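Local coordinates for phytase (Citrobacter braakii, PDB 3ZHC), which is a phytase of the histidine phosphatase superfamily (branch 2), with an alpha/beta core and a largely helical part, at residues 72-76 / 380-384. The protein carries 2 engineered substitutions. Residues are numbered along the deposited sequence; the frame is centred on the assembly and turned at random.
Sequences RGGEL and DMRDI
Arg72 reaches from the first turn of helix 71-90 to Ile384 and the carboxyl end of helix 378-382, a worked example of how an arginine can donate to the last carbonyls of a helix. From CB, CG lies anti to the backbone N (chi1 173°) and the chain bends at chi2, which together bring the guanidinium to that helix end. CG passes at the margin of the Ile384 side chain, and Arg72 CD comes within 3.7 Å of Ile384 CD1. NE has the same methyl beside it and makes a weak hydrogen bond to the carbonyl of Ala247. The guanidinium turns one face to Ile384, whose CD1 lies 3.5 Å from Arg72 CZ, offset toward the rim. Arg72 NH2 donates to Arg382 O, a bent bond modelled doubtfully short, its acceptor near the guanidinium plane and its donor above the carbonyl plane. A weak second bond runs from Arg72 NH2 to Met381 O at 2.9 Å, and NH1 gives to a water that itself donates to Arg382 O. Leu76 CD2 packs 4.0 Å from Ile384 CG2. Ile384, with positive phi and its N bonded back to Met381 O, completes a Schellman motif, a classic helix C-terminus, whose Met381 and Arg382 carbonyls also receive Arg72 NH2.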
ATOM      1  N   ARG B  72     -11.709 -19.549  21.103  1.00 16.20           N
ATOM      2  CA  ARG B  72     -10.770 -18.444  21.072  1.00 16.56           C
ATOM      3  C   ARG B  72     -11.250 -17.293  20.140  1.00 16.52           C
ATOM      4  O   ARG B  72     -11.054 -16.114  20.461  1.00 16.44           O
ATOM      5  CB  ARG B  72      -9.418 -18.933  20.653  1.00 16.70           C
ATOM      6  CG  ARG B  72      -8.446 -17.840  20.439  1.00 17.82           C
ATOM      7  CD  ARG B  72      -7.140 -18.235  20.824  1.00 19.37           C
ATOM      8  NE  ARG B  72      -6.140 -17.254  20.391  1.00 20.18           N
ATOM      9  CZ  ARG B  72      -4.916 -17.162  20.898  1.00 20.50           C
ATOM     10  NH1 ARG B  72      -4.501 -17.987  21.883  1.00 20.27           N
ATOM     11  NH2 ARG B  72      -4.088 -16.230  20.427  1.00 20.64           N
ATOM     12  N   GLY B  73     -11.860 -17.656  19.005  1.00 16.55           N
ATOM     13  CA  GLY B  73     -12.462 -16.684  18.090  1.00 16.57           C
ATOM     14  C   GLY B  73     -13.565 -15.908  18.792  1.00 16.56           C
ATOM     15  O   GLY B  73     -13.647 -14.688  18.663  1.00 16.35           O
ATOM     16  N   GLY B  74     -14.405 -16.635  19.537  1.00 16.64           N
ATOM     17  CA  GLY B  74     -15.441 -16.037  20.366  1.00 16.77           C
ATOM     18  C   GLY B  74     -14.855 -15.080  21.399  1.00 16.81           C
ATOM     19  O   GLY B  74     -15.315 -13.966  21.524  1.00 16.82           O
ATOM     20  N   GLU B  75     -13.829 -15.538  22.119  1.00 16.97           N
ATOM     21  CA  GLU B  75     -13.140 -14.728  23.165  1.00 17.27           C
ATOM     22  C   GLU B  75     -12.594 -13.396  22.606  1.00 16.99           C
ATOM     23  O   GLU B  75     -12.707 -12.356  23.252  1.00 17.02           O
ATOM     24  CB  GLU B  75     -12.014 -15.540  23.828  1.00 17.40           C
ATOM     25  CG  GLU B  75     -11.439 -14.916  25.111  1.00 18.86           C
ATOM     26  CD  GLU B  75     -10.326 -15.774  25.776  1.00 20.61           C
ATOM     27  OE1 GLU B  75     -10.263 -17.023  25.529  1.00 22.00           O
ATOM     28  OE2 GLU B  75      -9.517 -15.191  26.551  1.00 21.84           O
ATOM     29  N   LEU B  76     -12.014 -13.445  21.407  1.00 16.82           N
ATOM     30  CA  LEU B  76     -11.510 -12.231  20.726  1.00 16.65           C
ATOM     31  C   LEU B  76     -12.649 -11.268  20.327  1.00 16.50           C
ATOM     32  O   LEU B  76     -12.485 -10.052  20.420  1.00 16.32           O
ATOM     33  CB  LEU B  76     -10.655 -12.599  19.504  1.00 16.63           C
ATOM     34  CG  LEU B  76      -9.301 -13.229  19.849  1.00 16.54           C
ATOM     35  CD1 LEU B  76      -8.677 -13.877  18.640  1.00 16.12           C
ATOM     36  CD2 LEU B  76      -8.347 -12.162  20.488  1.00 16.42           C
ATOM     37  N   ASP B 380      -2.482  -8.544  18.610  1.00 19.72           N
ATOM     38  CA  ASP B 380      -3.551  -8.511  19.647  1.00 19.88           C
ATOM     39  C   ASP B 380      -4.477  -9.749  19.602  1.00 19.85           C
ATOM     40  O   ASP B 380      -5.104 -10.073  20.604  1.00 19.73           O
ATOM     41  CB  ASP B 380      -4.384  -7.200  19.574  1.00 20.02           C
ATOM     42  CG  ASP B 380      -3.623  -5.950  20.139  1.00 20.58           C
ATOM     43  OD1 ASP B 380      -2.412  -6.037  20.492  1.00 21.41           O
ATOM     44  OD2 ASP B 380      -4.257  -4.871  20.229  1.00 21.45           O
ATOM     45  N   MET B 381      -4.561 -10.417  18.445  1.00 19.92           N
ATOM     46  CA  MET B 381      -5.287 -11.685  18.330  1.00 20.11           C
ATOM     47  C   MET B 381      -4.432 -12.764  18.955  1.00 20.57           C
ATOM     48  O   MET B 381      -4.885 -13.478  19.841  1.00 20.48           O
ATOM     49  CB  MET B 381      -5.590 -12.027  16.881  1.00 19.87           C
ATOM     50  CG  MET B 381      -6.595 -11.077  16.241  1.00 19.78           C
ATOM     51  SD  MET B 381      -6.836 -11.357  14.504  1.00 18.21           S
ATOM     52  CE  MET B 381      -8.121 -10.139  14.143  1.00 18.86           C
ATOM     53  N   ARG B 382      -3.188 -12.855  18.475  1.00 21.16           N
ATOM     54  CA  ARG B 382      -2.173 -13.807  18.957  1.00 21.82           C
ATOM     55  C   ARG B 382      -2.044 -13.818  20.474  1.00 22.09           C
ATOM     56  O   ARG B 382      -2.036 -14.881  21.072  1.00 22.15           O
ATOM     57  CB  ARG B 382      -0.799 -13.462  18.333  1.00 21.98           C
ATOM     58  CG  ARG B 382       0.370 -14.440  18.620  1.00 22.80           C
ATOM     59  CD  ARG B 382       0.090 -15.771  18.057  1.00 24.01           C
ATOM     60  NE  ARG B 382       1.254 -16.674  18.036  1.00 24.54           N
ATOM     61  CZ  ARG B 382       1.262 -17.877  17.441  1.00 24.71           C
ATOM     62  NH1 ARG B 382       0.169 -18.338  16.805  1.00 25.04           N
ATOM     63  NH2 ARG B 382       2.362 -18.631  17.474  1.00 24.84           N
ATOM     64  N   ASP B 383      -1.956 -12.635  21.075  1.00 22.54           N
ATOM     65  CA  ASP B 383      -1.817 -12.479  22.536  1.00 22.86           C
ATOM     66  C   ASP B 383      -3.141 -12.439  23.311  1.00 23.15           C
ATOM     67  O   ASP B 383      -3.126 -12.520  24.537  1.00 23.04           O
ATOM     68  CB  ASP B 383      -1.067 -11.174  22.854  1.00 22.95           C
ATOM     69  CG  ASP B 383       0.317 -11.110  22.244  1.00 23.03           C
ATOM     70  OD1 ASP B 383       0.962 -12.149  22.044  1.00 23.28           O
ATOM     71  OD2 ASP B 383       0.763  -9.989  21.967  1.00 24.32           O
ATOM     72  N   ILE B 384      -4.278 -12.315  22.590  1.00 23.54           N
ATOM     73  CA  ILE B 384      -5.625 -12.086  23.194  1.00 23.87           C
ATOM     74  C   ILE B 384      -5.506 -10.887  24.153  1.00 24.16           C
ATOM     75  O   ILE B 384      -5.801 -10.980  25.358  1.00 24.28           O
ATOM     76  CB  ILE B 384      -6.239 -13.340  23.886  1.00 23.93           C
ATOM     77  CG1 ILE B 384      -6.182 -14.554  22.972  1.00 23.96           C
ATOM     78  CG2 ILE B 384      -7.700 -13.061  24.302  1.00 23.78           C
ATOM     79  CD1 ILE B 384      -6.750 -15.821  23.607  1.00 24.53           C
TER
HETATM   80  O   HOH W   1      -1.890 -16.802  23.410  1.00 37.36           O